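Local coordinates for DegV family protein (Thermus thermophilus, PDB 2DT8), which is a DegV family protein that binds fatty acid, here palmitic acid, and a zinc ion, though its cellular role is not established, at residues R24-Y29 / E67-V72; T4-S9 / V83-I88; T10-Q15 / N258-V263. All coordinates share one frame; numbering follows the deposited sequence.

Interaction 1. Residues R24-Y29 / E67-V72; sequences RVVPLY and EDFARV. With ZN (zinc ion), chain B.
Val26 presses both of its methyl groups against the ring of Phe69, and this is the tight part of the contact. CG1 stands over the centre of the ring face in a CH-pi contact, 4.1 Å from Val26 CG1 to the Phe69 ring centroid and 9° off the normal. The other branch touches the rim, with Val26 CG2 3.7 Å from Phe69 CE1. That second methyl lies beside the backbone N of its own residue, which carries it toward the next helical turn as well, where Val26 CG2 comes within 3.9 Å of Val72 CG2. Here helix 66-76 packs on one face of a mixed alpha/beta sheet, beside its parallel strands 24-32 and 3-8: the short helix and strand segments run nearly antiparallel at 165°, their axes 9.2 Å apart. Val26 and Val72 also meet Val6 on the neighbouring strand, while Phe69 also packs against Thr95, Ser98 and Ala102 of helix 95-103. Away from this buried patch the contact thins. Toward one end, Arg24 meets the helix chiefly through its first methylene, Arg24 CB lying 4.0 Å from Val72 CG1. At the other, Tyr29 and Asp68 reach toward each other tip to tip, yet Tyr29 OH stays 3.6 Å from Asp68 OD2, and the ring and carboxylate planes are 47° apart. Water 1 spans this gap, donating to Asp68 OD1 over 2.7 Å, and is also hydrogen-bonded to Tyr29 OH; OD2 of the same carboxylate accepts from the backbone N of Ser65. On the outward side of the helix, Glu67 OE2 binds the zinc ion at 1.9 Å, with Glu105 and a water as further ligands.

Interaction 2. Residues T4-S9 / V83-I88; sequences TLVTDS and VLSLHI
The imidazole of His87 and the carboxylate of Asp8 lie nearly coplanar, their planes 18° apart, and meet edge on. His87 ND1 donates to Asp8 OD2 over 2.7 Å, with the oxygen in the ring plane and using its anti lone pair. Farther round the ring edge, also in plane, Ser85 OG is hydrogen-bonded to His87 NE2 at 2.7 Å, so both nitrogens are held and rotation of the ring is restrained. The Phe69 ring meets the imidazole at about 85° between planes, and Thr95 and Val96 of helix 95-103 pack on it too. With CG between the backbone N and the carbonyl carbon (chi1 62°), the Asp8 carboxylate is carried toward strand 83-87, where OD2 also takes a longer bond on its syn lone pair, 3.3 Å from Ile88 N to Asp8 OD2, while OD1 is bonded to Thr10 OG1. An alanine in place of Asp8 would probably leave His87 ND1, Ile88 N and the Thr10 hydroxyl without this shared acceptor group and the imidazole freer to turn. Behind this polar end, strands 4-8 and 83-87 run parallel, linked by backbone bonds from Leu84 N to Thr4 O, Val6 N to Leu84 O and Leu86 N to Val6 O. Beyond these backbone bonds the Thr7 hydroxyl donates to Leu86 O, 2.8 Å from Thr7 OG1. Leu5 and Leu84 lie side by side on one face, touching at 3.8 Å between their CD2 atoms; on the other, Val6 CG2 rests 3.6 Å from Val83 CG1. Polar residues thus gather at the C-terminal ends of parallel strands, the usual place for ligand sites in alpha/beta folds, and here Ile88 touches the bound palmitic acid.

Interaction 3. Residues T10-Q15 / N258-V263; sequences TSDLPQ and NELGAV
Asp12 adopts a left-handed backbone conformation (phi 48°, psi 42°) and turns its CG anti to the carbonyl carbon, a combination that presents both its carboxylate and its backbone carbonyl to residues 258-263. From the other segment, Asn258 extends to meet it, CG anti to the backbone N (chi1 -164°). Two hydrogen bonds result. Asn258 ND2 donates to Asp12 O over 2.8 Å; the acceptor lies in the amide plane of the asparagine, whereas the donor stands well above the plane of the carbonyl. Gly261 N donates to Asp12 OD2 over 3.0 Å, again approaching from above, this time over the carboxylate. Gly261 is the N-cap residue of helix 262-268, and the nearness of the carboxylate to this helix start would be expected to favour its negative charge. Both oxygens are further tied down, OD2 by Ser119 OG and OD1 by Trp40 NE1. The carboxylate lies close over the glycine, Asp12 OD1 being 3.4 Å from Gly261 CA, and leaves no room for a side chain there. The Glu259 carbonyl is buried without a polar partner, 4.3 Å from Glu259 O to Asp12 CB. At the flanks Thr10 CG2 packs 3.6 Å from Val263 CG1, and the side chains of Pro14 and Asn258 pass each other in opposite directions, Pro14 CG 4.0 Å from Asn258 ND2. Val263 also touches palmitic acid. The contact thereby joins the loop between strand 3-8 and helix 15-18 to the turn leading from strand 252-259, an outer strand of the second sheet, into helix 262-268, with helix 120-135 packing on Leu13 and strand 24-32 on Val263.

How the interactions relate
Interactions 1 and 2 share one sheet, in which strand 3-8 lies between 24-32 and 82-87; their centres are about 9 Å apart, and the rings of Phe69 and His87 join them. The centre of interaction 3, where the loop after strand 3-8 meets the turn after strand 252-259, is about 16 Å from that of interaction 1 and about 14 Å from that of interaction 2. Along the chain the order is 4-9, 10-15, 24-29, 67-72, 83-88 and finally 258-263, so interaction 3 alone brings in the late part of the chain. Leu28, Ile88 and Val263, one from a segment of each interaction, touch palmitic acid, consistent with a lipid site between the two halves, whereas zinc sits at the outer end of interaction 1.

Interaction 1. Residues R24-Y29 / E67-V72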
loop_
_atom_site.group_PDB
_atom_site.type_symbol
_atom_site.label_atom_id
_atom_site.label_comp_id
_atom_site.label_asym_id
_atom_site.label_seq_id
_atom_site.Cartn_x
_atom_site.Cartn_y
_atom_site.Cartn_z
ATOM N N ARG A 24 9.892 11.722 -3.815
ATOM C CA ARG A 24 8.958 12.827 -3.641
ATOM C C ARG A 24 7.563 12.246 -3.468
ATOM O O ARG A 24 7.195 11.284 -4.133
ATOM C CB ARG A 24 9.047 13.764 -4.842
ATOM C CG ARG A 24 10.473 14.291 -5.008
ATOM C CD ARG A 24 10.609 15.299 -6.122
ATOM N NE ARG A 24 11.996 15.741 -6.240
ATOM C CZ ARG A 24 12.362 17.000 -6.443
ATOM N NH1 ARG A 24 11.443 17.951 -6.552
ATOM N NH2 ARG A 24 13.647 17.308 -6.537
ATOM N N VAL A 25 6.789 12.827 -2.560
ATOM C CA VAL A 25 5.463 12.307 -2.281
ATOM C C VAL A 25 4.343 13.304 -2.545
ATOM O O VAL A 25 4.363 14.431 -2.054
ATOM C CB VAL A 25 5.383 11.836 -0.811
ATOM C CG1 VAL A 25 4.021 11.209 -0.532
ATOM C CG2 VAL A 25 6.499 10.845 -0.521
ATOM N N VAL A 26 3.366 12.869 -3.333
ATOM C CA VAL A 26 2.200 13.682 -3.660
ATOM C C VAL A 26 1.117 13.194 -2.702
ATOM O O VAL A 26 0.757 12.018 -2.708
ATOM C CB VAL A 26 1.765 13.444 -5.115
ATOM C CG1 VAL A 26 0.515 14.248 -5.418
ATOM C CG2 VAL A 26 2.911 13.825 -6.074
ATOM N N PRO A 27 0.582 14.088 -1.860
ATOM C CA PRO A 27 -0.449 13.661 -0.913
ATOM C C PRO A 27 -1.855 13.426 -1.423
ATOM O O PRO A 27 -2.291 14.048 -2.391
ATOM C CB PRO A 27 -0.435 14.778 0.128
ATOM C CG PRO A 27 -0.151 15.983 -0.696
ATOM C CD PRO A 27 0.956 15.497 -1.639
ATOM N N LEU A 28 -2.539 12.488 -0.770
ATOM C CA LEU A 28 -3.950 12.236 -1.017
ATOM C C LEU A 28 -4.620 12.862 0.213
ATOM O O LEU A 28 -3.931 13.268 1.172
ATOM C CB LEU A 28 -4.274 10.746 -1.131
ATOM C CG LEU A 28 -4.192 10.260 -2.589
ATOM C CD1 LEU A 28 -2.741 9.979 -2.976
ATOM C CD2 LEU A 28 -5.053 9.020 -2.784
ATOM N N TYR A 29 -5.947 12.940 0.198
ATOM C CA TYR A 29 -6.676 13.595 1.270
ATOM C C TYR A 29 -7.797 12.789 1.867
ATOM O O TYR A 29 -8.392 11.937 1.215
ATOM C CB TYR A 29 -7.268 14.911 0.758
ATOM C CG TYR A 29 -6.291 15.742 -0.025
ATOM C CD1 TYR A 29 -6.046 15.481 -1.374
ATOM C CD2 TYR A 29 -5.577 16.759 0.594
ATOM C CE1 TYR A 29 -5.101 16.218 -2.089
ATOM C CE2 TYR A 29 -4.629 17.504 -0.112
ATOM C CZ TYR A 29 -4.400 17.224 -1.447
ATOM O OH TYR A 29 -3.472 17.957 -2.143
ATOM N N GLU A 67 -2.741 18.894 -11.570
ATOM C CA GLU A 67 -1.755 19.926 -11.271
ATOM C C GLU A 67 -0.948 19.619 -10.007
ATOM O O GLU A 67 0.187 20.073 -9.890
ATOM C CB GLU A 67 -2.410 21.314 -11.189
ATOM C CG GLU A 67 -2.911 21.872 -12.536
ATOM C CD GLU A 67 -1.850 21.932 -13.633
ATOM O OE1 GLU A 67 -0.640 22.103 -13.334
ATOM O OE2 GLU A 67 -2.249 21.817 -14.815
ATOM N N ASP A 68 -1.514 18.854 -9.068
ATOM C CA ASP A 68 -0.758 18.474 -7.872
ATOM C C ASP A 68 0.465 17.692 -8.364
ATOM O O ASP A 68 1.583 17.896 -7.896
ATOM C CB ASP A 68 -1.579 17.574 -6.938
ATOM C CG ASP A 68 -2.661 18.327 -6.175
ATOM O OD1 ASP A 68 -2.528 19.555 -5.980
ATOM O OD2 ASP A 68 -3.636 17.676 -5.743
ATOM N N PHE A 69 0.237 16.797 -9.321
ATOM C CA PHE A 69 1.326 16.011 -9.884
ATOM C C PHE A 69 2.240 16.847 -10.771
ATOM O O PHE A 69 3.461 16.730 -10.695
ATOM C CB PHE A 69 0.768 14.841 -10.699
ATOM C CG PHE A 69 0.497 13.610 -9.890
ATOM C CD1 PHE A 69 1.553 12.870 -9.368
ATOM C CD2 PHE A 69 -0.803 13.199 -9.638
ATOM C CE1 PHE A 69 1.319 11.730 -8.611
ATOM C CE2 PHE A 69 -1.057 12.057 -8.878
ATOM C CZ PHE A 69 0.011 11.322 -8.361
ATOM N N ALA A 70 1.656 17.686 -11.625
ATOM C CA ALA A 70 2.471 18.488 -12.535
ATOM C C ALA A 70 3.481 19.366 -11.810
ATOM O O ALA A 70 4.611 19.523 -12.267
ATOM C CB ALA A 70 1.578 19.338 -13.429
ATOM N N ARG A 71 3.071 20.023 -10.669
ATOM C CA ARG A 71 4.016 20.824 -9.891
ATOM C C ARG A 71 5.192 19.972 -9.432
ATOM O O ARG A 71 6.344 20.410 -9.489
ATOM C CB ARG A 71 3.331 21.438 -8.672
ATOM C CG ARG A 71 4.268 22.249 -7.773
ATOM C CD ARG A 71 3.565 22.846 -6.547
ATOM N NE ARG A 71 2.214 22.322 -6.339
ATOM C CZ ARG A 71 1.177 22.607 -7.121
ATOM N NH1 ARG A 71 1.289 23.548 -8.052
ATOM N NH2 ARG A 71 0.030 21.954 -6.978
ATOM N N VAL A 72 4.965 18.782 -8.952
ATOM C CA VAL A 72 6.022 17.909 -8.472
ATOM C C VAL A 72 6.901 17.459 -9.647
ATOM O O VAL A 72 8.124 17.506 -9.551
ATOM C CB VAL A 72 5.420 16.714 -7.690
ATOM C CG1 VAL A 72 6.507 15.730 -7.298
ATOM C CG2 VAL A 72 4.721 17.240 -6.426
HETATM ZN ZN ZN B . -1.345 21.735 -16.521
HETATM O O HOH W 1 -3.237 20.840 -3.687
HETATM O O HOH W 2 -3.122 21.380 -17.709
#

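Interaction 2. Residues T4-S9 / V83-I88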
loop_
_atom_site.group_PDB
_atom_site.type_symbol
_atom_site.label_atom_id
_atom_site.label_comp_id
_atom_site.label_asym_id
_atom_site.label_seq_id
_atom_site.Cartn_x
_atom_site.Cartn_y
_atom_site.Cartn_z
ATOM N N THR A 4 14.368 10.445 -11.088
ATOM C CA THR A 4 13.828 10.784 -9.779
ATOM C C THR A 4 12.532 10.001 -9.566
ATOM O O THR A 4 11.710 9.862 -10.483
ATOM C CB THR A 4 13.537 12.303 -9.677
ATOM O OG1 THR A 4 14.777 13.019 -9.640
ATOM C CG2 THR A 4 12.737 12.628 -8.423
ATOM N N LEU A 5 12.369 9.477 -8.357
ATOM C CA LEU A 5 11.181 8.721 -7.990
ATOM C C LEU A 5 10.139 9.592 -7.319
ATOM O O LEU A 5 10.449 10.381 -6.429
ATOM C CB LEU A 5 11.528 7.605 -7.014
ATOM C CG LEU A 5 12.115 6.334 -7.594
ATOM C CD1 LEU A 5 12.802 5.558 -6.485
ATOM C CD2 LEU A 5 10.999 5.520 -8.233
ATOM N N VAL A 6 8.901 9.412 -7.752
ATOM C CA VAL A 6 7.741 10.100 -7.208
ATOM C C VAL A 6 6.703 9.030 -6.878
ATOM O O VAL A 6 6.569 8.034 -7.590
ATOM C CB VAL A 6 7.106 11.077 -8.236
ATOM C CG1 VAL A 6 5.766 11.618 -7.699
ATOM C CG2 VAL A 6 8.064 12.222 -8.524
ATOM N N THR A 7 6.017 9.199 -5.758
ATOM C CA THR A 7 4.952 8.282 -5.400
ATOM C C THR A 7 3.860 9.109 -4.723
ATOM O O THR A 7 3.956 10.340 -4.688
ATOM C CB THR A 7 5.463 7.131 -4.472
ATOM O OG1 THR A 7 4.423 6.156 -4.303
ATOM C CG2 THR A 7 5.891 7.668 -3.105
ATOM N N ASP A 8 2.812 8.459 -4.234
ATOM C CA ASP A 8 1.748 9.180 -3.538
ATOM C C ASP A 8 1.787 8.781 -2.064
ATOM O O ASP A 8 2.462 7.813 -1.691
ATOM C CB ASP A 8 0.388 8.892 -4.181
ATOM C CG ASP A 8 0.011 7.439 -4.112
ATOM O OD1 ASP A 8 -0.354 6.988 -3.011
ATOM O OD2 ASP A 8 0.086 6.737 -5.149
ATOM N N SER A 9 1.067 9.519 -1.222
ATOM C CA SER A 9 1.095 9.257 0.211
ATOM C C SER A 9 0.598 7.884 0.640
ATOM O O SER A 9 0.951 7.419 1.728
ATOM C CB SER A 9 0.322 10.350 0.961
ATOM O OG SER A 9 -1.055 10.304 0.672
ATOM N N VAL A 83 11.328 11.093 -14.672
ATOM C CA VAL A 83 10.615 10.819 -13.432
ATOM C C VAL A 83 9.919 9.468 -13.526
ATOM O O VAL A 83 9.222 9.178 -14.504
ATOM C CB VAL A 83 9.534 11.893 -13.150
ATOM C CG1 VAL A 83 8.646 11.458 -11.976
ATOM C CG2 VAL A 83 10.193 13.213 -12.807
ATOM N N LEU A 84 10.140 8.624 -12.521
ATOM C CA LEU A 84 9.488 7.326 -12.456
ATOM C C LEU A 84 8.472 7.535 -11.330
ATOM O O LEU A 84 8.861 7.794 -10.185
ATOM C CB LEU A 84 10.511 6.241 -12.111
ATOM C CG LEU A 84 9.945 4.839 -11.897
ATOM C CD1 LEU A 84 9.145 4.398 -13.116
ATOM C CD2 LEU A 84 11.106 3.874 -11.645
ATOM N N SER A 85 7.187 7.449 -11.673
ATOM C CA SER A 85 6.073 7.707 -10.751
ATOM C C SER A 85 5.306 6.412 -10.456
ATOM O O SER A 85 4.625 5.879 -11.335
ATOM C CB SER A 85 5.157 8.744 -11.419
ATOM O OG SER A 85 4.500 9.595 -10.487
ATOM N N LEU A 86 5.419 5.917 -9.222
ATOM C CA LEU A 86 4.802 4.661 -8.776
ATOM C C LEU A 86 3.579 4.942 -7.900
ATOM O O LEU A 86 3.629 5.704 -6.944
ATOM C CB LEU A 86 5.813 3.825 -7.986
ATOM C CG LEU A 86 6.705 2.918 -8.837
ATOM C CD1 LEU A 86 7.441 3.728 -9.877
ATOM C CD2 LEU A 86 7.682 2.175 -7.941
ATOM N N HIS A 87 2.487 4.259 -8.289
ATOM C CA HIS A 87 1.265 4.463 -7.536
ATOM C C HIS A 87 0.241 3.341 -7.158
ATOM O O HIS A 87 0.263 2.254 -7.723
ATOM C CB HIS A 87 0.463 5.491 -8.362
ATOM C CG HIS A 87 1.262 6.765 -8.432
ATOM N ND1 HIS A 87 1.405 7.614 -7.384
ATOM C CD2 HIS A 87 1.970 7.284 -9.522
ATOM C CE1 HIS A 87 2.183 8.618 -7.833
ATOM N NE2 HIS A 87 2.535 8.448 -9.110
ATOM N N ILE A 88 -0.633 3.696 -6.200
ATOM C CA ILE A 88 -1.587 2.698 -5.757
ATOM C C ILE A 88 -2.363 2.257 -6.992
ATOM O O ILE A 88 -2.547 2.998 -7.964
ATOM C CB ILE A 88 -2.482 3.468 -4.768
ATOM C CG1 ILE A 88 -3.681 2.597 -4.392
ATOM C CG2 ILE A 88 -2.969 4.815 -5.360
ATOM C CD1 ILE A 88 -4.471 3.167 -3.198
#

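Interaction 3. Residues T10-Q15 / N258-V263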
loop_
_atom_site.group_PDB
_atom_site.type_symbol
_atom_site.label_atom_id
_atom_site.label_comp_id
_atom_site.label_asym_id
_atom_site.label_seq_id
_atom_site.Cartn_x
_atom_site.Cartn_y
_atom_site.Cartn_z
ATOM N N THR A 10 -0.203 7.223 -0.191
ATOM C CA THR A 10 -0.697 5.909 0.197
ATOM C C THR A 10 0.375 4.825 0.146
ATOM O O THR A 10 0.101 3.679 0.484
ATOM C CB THR A 10 -1.948 5.449 -0.624
ATOM O OG1 THR A 10 -1.571 5.127 -1.969
ATOM C CG2 THR A 10 -3.012 6.534 -0.627
ATOM N N SER A 11 1.589 5.168 -0.282
ATOM C CA SER A 11 2.666 4.177 -0.290
ATOM C C SER A 11 3.104 3.923 1.164
ATOM O O SER A 11 3.845 2.990 1.448
ATOM C CB SER A 11 3.846 4.658 -1.141
ATOM O OG SER A 11 4.287 5.949 -0.768
ATOM N N ASP A 12 2.635 4.775 2.077
ATOM C CA ASP A 12 2.880 4.618 3.516
ATOM C C ASP A 12 4.326 4.344 3.936
ATOM O O ASP A 12 4.587 3.522 4.825
ATOM C CB ASP A 12 1.971 3.507 4.073
ATOM C CG ASP A 12 0.482 3.870 4.035
ATOM O OD1 ASP A 12 0.167 5.070 3.859
ATOM O OD2 ASP A 12 -0.367 2.961 4.192
ATOM N N LEU A 13 5.262 5.053 3.321
ATOM C CA LEU A 13 6.679 4.890 3.648
ATOM C C LEU A 13 7.067 5.741 4.847
ATOM O O LEU A 13 6.645 6.886 4.950
ATOM C CB LEU A 13 7.538 5.331 2.467
ATOM C CG LEU A 13 7.599 4.367 1.288
ATOM C CD1 LEU A 13 8.173 5.069 0.073
ATOM C CD2 LEU A 13 8.444 3.164 1.683
ATOM N N PRO A 14 7.884 5.196 5.759
ATOM C CA PRO A 14 8.309 5.968 6.934
ATOM C C PRO A 14 9.100 7.163 6.398
ATOM O O PRO A 14 9.670 7.130 5.315
ATOM C CB PRO A 14 9.229 5.005 7.672
ATOM C CG PRO A 14 8.772 3.659 7.240
ATOM C CD PRO A 14 8.421 3.826 5.791
ATOM N N GLN A 15 9.068 8.225 7.222
ATOM C CA GLN A 15 9.811 9.405 6.826
ATOM C C GLN A 15 11.329 9.216 6.763
ATOM O O GLN A 15 12.033 9.883 6.016
ATOM C CB GLN A 15 9.590 10.511 7.916
ATOM C CG GLN A 15 10.255 11.885 7.696
ATOM C CD GLN A 15 11.780 11.903 7.876
ATOM O OE1 GLN A 15 12.347 11.219 8.747
ATOM N NE2 GLN A 15 12.446 12.717 7.059
ATOM N N ASN A 258 5.005 -0.563 9.760
ATOM C CA ASN A 258 4.528 0.811 9.794
ATOM C C ASN A 258 3.029 0.791 9.940
ATOM O O ASN A 258 2.365 -0.211 9.651
ATOM C CB ASN A 258 4.899 1.582 8.512
ATOM C CG ASN A 258 4.766 3.105 8.673
ATOM O OD1 ASN A 258 4.704 3.625 9.791
ATOM N ND2 ASN A 258 4.747 3.819 7.557
ATOM N N GLU A 259 2.500 1.903 10.421
ATOM C CA GLU A 259 1.064 2.049 10.541
ATOM C C GLU A 259 0.557 2.403 9.142
ATOM O O GLU A 259 1.283 2.972 8.323
ATOM C CB GLU A 259 0.726 3.190 11.506
ATOM C CG GLU A 259 -0.766 3.411 11.670
ATOM C CD GLU A 259 -1.123 4.422 12.746
ATOM O OE1 GLU A 259 -0.255 5.221 13.160
ATOM O OE2 GLU A 259 -2.296 4.416 13.168
ATOM N N LEU A 260 -0.688 2.027 8.871
ATOM C CA LEU A 260 -1.339 2.370 7.616
ATOM C C LEU A 260 -1.581 3.872 7.633
ATOM O O LEU A 260 -1.751 4.475 8.707
ATOM C CB LEU A 260 -2.712 1.705 7.542
ATOM C CG LEU A 260 -2.793 0.201 7.325
ATOM C CD1 LEU A 260 -4.230 -0.255 7.514
ATOM C CD2 LEU A 260 -2.308 -0.121 5.919
ATOM N N GLY A 261 -1.602 4.482 6.459
ATOM C CA GLY A 261 -1.910 5.895 6.397
ATOM C C GLY A 261 -3.408 6.095 6.601
ATOM O O GLY A 261 -4.207 5.158 6.476
ATOM N N ALA A 262 -3.793 7.330 6.908
ATOM C CA ALA A 262 -5.194 7.657 7.125
ATOM C C ALA A 262 -6.030 7.388 5.877
ATOM O O ALA A 262 -7.186 6.967 5.976
ATOM C CB ALA A 262 -5.321 9.109 7.535
ATOM N N VAL A 263 -5.461 7.620 4.694
ATOM C CA VAL A 263 -6.228 7.376 3.474
ATOM C C VAL A 263 -6.522 5.885 3.298
ATOM O O VAL A 263 -7.665 5.504 3.036
ATOM C CB VAL A 263 -5.520 7.965 2.231
ATOM C CG1 VAL A 263 -6.172 7.445 0.948
ATOM C CG2 VAL A 263 -5.630 9.491 2.265
#